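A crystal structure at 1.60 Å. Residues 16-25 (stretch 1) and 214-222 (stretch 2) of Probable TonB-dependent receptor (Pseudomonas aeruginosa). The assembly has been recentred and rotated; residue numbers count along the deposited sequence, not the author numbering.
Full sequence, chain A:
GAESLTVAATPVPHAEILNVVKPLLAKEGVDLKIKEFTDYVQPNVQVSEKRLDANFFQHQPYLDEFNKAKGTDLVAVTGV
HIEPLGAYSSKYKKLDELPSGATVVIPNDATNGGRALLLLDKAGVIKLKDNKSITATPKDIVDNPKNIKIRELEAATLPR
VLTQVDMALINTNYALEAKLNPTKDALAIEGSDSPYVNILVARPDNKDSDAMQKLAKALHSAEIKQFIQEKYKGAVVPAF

Stretch 1 16-25: EILNVVKPLL
Stretch 2 (214-222) KLAKALHSA

Helices distant in sequence often pack mainly through aliphatic side chains, and residues 16-25 and 214-222 of this probable TonB-dependent receptor illustrate the principle. Both segments lie in one chain. Residues 16-25 are helical throughout, kinked where Pro 23 lacks an amide hydrogen and the N of Leu 24 also makes no bond to the preceding turn; Leu 25 N resumes the pattern, 3.1 Å from Val 21 O. The second helix, which runs through 214-218, crosses it at 120° between N-to-C directions, with the axes 10.0 Å apart at closest approach. Val 21 lies opposite Ala 218 (CA to CA 6.5 Å) and Leu 25 opposite Leu 215 (CA to CA 6.8 Å).

No hydrogen bond joins the stretches; 361 Å² of surface, both sides summed, is buried, mostly by apolar contacts. Ala 218 points toward the partner, its small methyl lying 4.3 Å from Val 21 CG1 (CB to CG1). Leu 215 leaves its backbone sideways, but chi1 t and chi2 p (178°, 57°) bring CD1 to 3.6 Å from Leu 25 CD1, 3.9 Å from Val 21 CG2 and 4.0 Å from Leu 18 CD2. Leu 18, Leu 24, Leu 25 and Leu 219 are all m,t, a common leucine rotamer. In Leu 219 it places CD2 3.8 Å from Ile 17 CG2 and 4.0 Å from Val 21 CG1; Ile 17 is also m,t, and Val 21 is m. Leu 25 CD2 also reaches Lys 214 CB at 3.7 Å, while the extended lysine chain (m,t,t,t) leads its amine away to a partner elsewhere.

Ala 218 to Ser 221 form a type I turn, with phi/psi of -75/-9 at Leu 219, -106/13 at His 220 and -75/153 at Ser 221, and with Ser 221 N 3.0 Å from Ala 218 O. Ser 221, chi1 p, donates from OG to Ala 218 O at 2.7 Å and caps the next helix; Leu 24 CD1 merely touches this OG at 4.2 Å.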

ATOM      1  N   GLU A  16       4.121  12.640  -2.929  1.00 14.67           N
ATOM      2  CA  GLU A  16       3.565  13.563  -3.926  1.00 16.59           C
ATOM      3  C   GLU A  16       2.305  14.224  -3.331  1.00 15.87           C
ATOM      4  O   GLU A  16       2.132  15.428  -3.409  1.00 16.82           O
ATOM      5  CB  GLU A  16       3.247  12.834  -5.229  1.00 16.83           C
ATOM      6  CG  GLU A  16       4.465  12.191  -5.880  1.00 20.26           C
ATOM      7  CD  GLU A  16       4.216  11.690  -7.308  1.00 22.94           C
ATOM      8  OE1 GLU A  16       3.138  11.159  -7.599  1.00 25.86           O
ATOM      9  OE2 GLU A  16       5.147  11.767  -8.121  1.00 27.05           O
ATOM     10  N   ILE A  17       1.413  13.412  -2.781  1.00 13.58           N
ATOM     11  CA  ILE A  17       0.215  13.942  -2.130  1.00 15.48           C
ATOM     12  C   ILE A  17       0.565  14.955  -1.056  1.00 16.46           C
ATOM     13  O   ILE A  17      -0.031  16.039  -0.971  1.00 15.97           O
ATOM     14  CB  ILE A  17      -0.616  12.779  -1.532  1.00 15.24           C
ATOM     15  CG1 ILE A  17      -1.238  11.954  -2.668  1.00 16.29           C
ATOM     16  CG2 ILE A  17      -1.688  13.298  -0.567  1.00 14.37           C
ATOM     17  CD1 ILE A  17      -1.792  10.601  -2.222  1.00 16.76           C
ATOM     18  N   LEU A  18       1.523  14.590  -0.196  1.00 13.93           N
ATOM     19  CA  LEU A  18       1.967  15.484   0.852  1.00 14.15           C
ATOM     20  C   LEU A  18       2.569  16.799   0.336  1.00 15.38           C
ATOM     21  O   LEU A  18       2.284  17.854   0.935  1.00 16.34           O
ATOM     22  CB  LEU A  18       2.899  14.758   1.832  1.00 14.84           C
ATOM     23  CG  LEU A  18       2.242  13.633   2.643  1.00 16.59           C
ATOM     24  CD1 LEU A  18       3.340  12.905   3.399  1.00 18.77           C
ATOM     25  CD2 LEU A  18       1.174  14.106   3.614  1.00 16.69           C
ATOM     26  N   ASN A  19       3.320  16.762  -0.776  1.00 14.96           N
ATOM     27  CA  ASN A  19       3.872  17.994  -1.364  1.00 16.24           C
ATOM     28  C   ASN A  19       2.747  18.978  -1.813  1.00 16.78           C
ATOM     29  O   ASN A  19       2.883  20.189  -1.696  1.00 16.42           O
ATOM     30  CB  ASN A  19       4.747  17.683  -2.583  1.00 17.27           C
ATOM     31  CG  ASN A  19       6.089  17.058  -2.223  1.00 23.26           C
ATOM     32  OD1 ASN A  19       6.686  17.393  -1.233  1.00 28.56           O
ATOM     33  ND2 ASN A  19       6.583  16.192  -3.104  1.00 33.84           N
ATOM     34  N   VAL A  20       1.641  18.411  -2.281  1.00 15.57           N
ATOM     35  CA  VAL A  20       0.500  19.216  -2.755  1.00 17.85           C
ATOM     36  C   VAL A  20      -0.288  19.776  -1.571  1.00 15.98           C
ATOM     37  O   VAL A  20      -0.843  20.853  -1.693  1.00 17.76           O
ATOM     38  CB  VAL A  20      -0.349  18.361  -3.721  1.00 19.90           C
ATOM     39  CG1 VAL A  20      -1.651  19.015  -4.111  1.00 19.94           C
ATOM     40  CG2 VAL A  20       0.501  18.058  -4.957  1.00 19.23           C
ATOM     41  N   VAL A  21      -0.314  19.058  -0.429  1.00 15.99           N
ATOM     42  CA  VAL A  21      -1.064  19.572   0.746  1.00 15.94           C
ATOM     43  C   VAL A  21      -0.228  20.585   1.493  1.00 17.18           C
ATOM     44  O   VAL A  21      -0.785  21.405   2.222  1.00 18.64           O
ATOM     45  CB  VAL A  21      -1.605  18.543   1.793  1.00 24.12           C
ATOM     46  CG1 VAL A  21      -2.680  17.672   1.229  1.00 34.95           C
ATOM     47  CG2 VAL A  21      -0.526  17.724   2.435  1.00 25.28           C
ATOM     48  N   LYS A  22       1.089  20.534   1.327  1.00 17.33           N
ATOM     49  CA  LYS A  22       1.975  21.328   2.197  1.00 17.88           C
ATOM     50  C   LYS A  22       1.659  22.824   2.185  1.00 18.61           C
ATOM     51  O   LYS A  22       1.569  23.435   3.218  1.00 19.12           O
ATOM     52  CB  LYS A  22       3.464  21.051   1.872  1.00 19.50           C
ATOM     53  CG  LYS A  22       4.439  21.958   2.593  1.00 20.90           C
ATOM     54  CD  LYS A  22       5.857  21.374   2.600  1.00 21.53           C
ATOM     55  CE  LYS A  22       6.787  22.370   3.294  1.00 21.45           C
ATOM     56  NZ  LYS A  22       8.128  21.793   3.562  1.00 20.72           N
ATOM     57  N   PRO A  23       1.432  23.429   1.010  1.00 18.80           N
ATOM     58  CA  PRO A  23       1.059  24.866   1.047  1.00 19.26           C
ATOM     59  C   PRO A  23      -0.247  25.185   1.753  1.00 20.62           C
ATOM     60  O   PRO A  23      -0.330  26.229   2.393  1.00 21.71           O
ATOM     61  CB  PRO A  23       0.969  25.239  -0.420  1.00 21.55           C
ATOM     62  CG  PRO A  23       1.913  24.286  -1.089  1.00 24.08           C
ATOM     63  CD  PRO A  23       1.750  22.985  -0.370  1.00 20.51           C
ATOM     64  N   LEU A  24      -1.243  24.313   1.622  1.00 23.14           N
ATOM     65  CA  LEU A  24      -2.515  24.477   2.327  1.00 24.03           C
ATOM     66  C   LEU A  24      -2.299  24.516   3.836  1.00 24.29           C
ATOM     67  O   LEU A  24      -2.896  25.343   4.542  1.00 23.92           O
ATOM     68  CB  LEU A  24      -3.510  23.344   1.998  1.00 26.42           C
ATOM     69  CG  LEU A  24      -4.067  23.288   0.582  1.00 27.04           C
ATOM     70  CD1 LEU A  24      -4.981  22.079   0.427  1.00 26.32           C
ATOM     71  CD2 LEU A  24      -4.771  24.610   0.249  1.00 29.02           C
ATOM     72  N   LEU A  25      -1.419  23.649   4.315  1.00 19.40           N
ATOM     73  CA  LEU A  25      -1.122  23.599   5.735  1.00 20.32           C
ATOM     74  C   LEU A  25      -0.357  24.817   6.182  1.00 20.85           C
ATOM     75  O   LEU A  25      -0.628  25.351   7.261  1.00 24.12           O
ATOM     76  CB  LEU A  25      -0.372  22.310   6.074  1.00 20.29           C
ATOM     77  CG  LEU A  25      -1.344  21.137   6.191  1.00 24.11           C
ATOM     78  CD1 LEU A  25      -0.472  19.955   6.390  1.00 24.47           C
ATOM     79  CD2 LEU A  25      -2.259  21.259   7.395  1.00 23.78           C
ATOM     80  N   LYS A 214      -5.204  19.229  11.424  1.00 13.97           N
ATOM     81  CA  LYS A 214      -5.212  20.066  10.203  1.00 13.09           C
ATOM     82  C   LYS A 214      -4.707  19.228   9.040  1.00 14.31           C
ATOM     83  O   LYS A 214      -5.285  19.296   7.968  1.00 16.51           O
ATOM     84  CB  LYS A 214      -4.359  21.275  10.414  1.00 14.70           C
ATOM     85  CG  LYS A 214      -5.032  22.313  11.292  1.00 16.49           C
ATOM     86  CD  LYS A 214      -4.119  23.442  11.683  1.00 17.70           C
ATOM     87  CE  LYS A 214      -4.901  24.566  12.376  1.00 21.66           C
ATOM     88  NZ  LYS A 214      -3.921  25.490  12.973  1.00 23.74           N
ATOM     89  N   LEU A 215      -3.631  18.453   9.231  1.00 14.40           N
ATOM     90  CA  LEU A 215      -3.171  17.572   8.139  1.00 14.76           C
ATOM     91  C   LEU A 215      -4.231  16.582   7.720  1.00 16.04           C
ATOM     92  O   LEU A 215      -4.481  16.406   6.530  1.00 15.70           O
ATOM     93  CB  LEU A 215      -1.890  16.827   8.513  1.00 15.04           C
ATOM     94  CG  LEU A 215      -1.323  15.819   7.476  1.00 14.33           C
ATOM     95  CD1 LEU A 215      -1.022  16.403   6.110  1.00 17.63           C
ATOM     96  CD2 LEU A 215      -0.054  15.159   8.003  1.00 16.66           C
ATOM     97  N   ALA A 216      -4.834  15.885   8.699  1.00 13.27           N
ATOM     98  CA  ALA A 216      -5.904  14.930   8.419  1.00 13.53           C
ATOM     99  C   ALA A 216      -7.044  15.574   7.582  1.00 16.06           C
ATOM    100  O   ALA A 216      -7.530  14.991   6.607  1.00 15.97           O
ATOM    101  CB  ALA A 216      -6.438  14.310   9.725  1.00 15.10           C
ATOM    102  N   LYS A 217      -7.477  16.784   7.968  1.00 15.45           N
ATOM    103  CA  LYS A 217      -8.543  17.471   7.273  1.00 16.94           C
ATOM    104  C   LYS A 217      -8.110  17.831   5.859  1.00 17.10           C
ATOM    105  O   LYS A 217      -8.885  17.665   4.936  1.00 18.13           O
ATOM    106  CB  LYS A 217      -8.977  18.727   8.039  1.00 21.83           C
ATOM    107  CG  LYS A 217     -10.104  19.504   7.370  1.00 29.88           C
ATOM    108  CD  LYS A 217     -10.833  20.394   8.378  1.00 42.73           C
ATOM    109  CE  LYS A 217     -11.555  21.562   7.716  1.00 53.27           C
ATOM    110  NZ  LYS A 217     -11.795  22.655   8.701  1.00 57.66           N
ATOM    111  N   ALA A 218      -6.889  18.319   5.689  1.00 16.65           N
ATOM    112  CA  ALA A 218      -6.369  18.678   4.350  1.00 17.84           C
ATOM    113  C   ALA A 218      -6.328  17.473   3.441  1.00 19.21           C
ATOM    114  O   ALA A 218      -6.571  17.570   2.236  1.00 19.21           O
ATOM    115  CB  ALA A 218      -4.981  19.299   4.449  1.00 20.31           C
ATOM    116  N   LEU A 219      -6.058  16.300   4.018  1.00 15.86           N
ATOM    117  CA  LEU A 219      -5.977  15.061   3.234  1.00 14.92           C
ATOM    118  C   LEU A 219      -7.340  14.551   2.811  1.00 18.23           C
ATOM    119  O   LEU A 219      -7.397  13.591   2.057  1.00 18.78           O
ATOM    120  CB  LEU A 219      -5.234  13.965   4.007  1.00 14.18           C
ATOM    121  CG  LEU A 219      -3.730  14.230   4.173  1.00 15.55           C
ATOM    122  CD1 LEU A 219      -3.117  13.302   5.191  1.00 14.80           C
ATOM    123  CD2 LEU A 219      -3.021  14.051   2.866  1.00 16.96           C
ATOM    124  N   HIS A 220      -8.424  15.152   3.329  1.00 18.50           N
ATOM    125  CA  HIS A 220      -9.799  14.877   2.847  1.00 17.27           C
ATOM    126  C   HIS A 220     -10.342  16.033   2.010  1.00 18.71           C
ATOM    127  O   HIS A 220     -11.537  16.062   1.708  1.00 20.78           O
ATOM    128  CB  HIS A 220     -10.759  14.569   3.998  1.00 18.59           C
ATOM    129  CG  HIS A 220     -10.630  13.187   4.557  1.00 21.33           C
ATOM    130  ND1 HIS A 220     -11.590  12.635   5.379  1.00 22.83           N
ATOM    131  CD2 HIS A 220      -9.688  12.223   4.378  1.00 20.67           C
ATOM    132  CE1 HIS A 220     -11.233  11.402   5.713  1.00 27.28           C
ATOM    133  NE2 HIS A 220     -10.076  11.133   5.129  1.00 22.32           N
ATOM    134  N   SER A 221      -9.471  16.965   1.603  1.00 20.09           N
ATOM    135  CA  SER A 221      -9.921  18.170   0.922  1.00 19.79           C
ATOM    136  C   SER A 221     -10.318  17.839  -0.515  1.00 19.27           C
ATOM    137  O   SER A 221      -9.836  16.872  -1.124  1.00 18.16           O
ATOM    138  CB  SER A 221      -8.876  19.262   0.923  1.00 19.23           C
ATOM    139  OG  SER A 221      -7.772  18.891   0.148  1.00 18.59           O
ATOM    140  N   ALA A 222     -11.218  18.650  -1.054  1.00 19.27           N
ATOM    141  CA  ALA A 222     -11.594  18.538  -2.472  1.00 19.01           C
ATOM    142  C   ALA A 222     -10.388  18.700  -3.384  1.00 21.49           C
ATOM    143  O   ALA A 222     -10.297  18.039  -4.426  1.00 19.47           O
ATOM    144  CB  ALA A 222     -12.619  19.591  -2.809  1.00 19.79           C
TER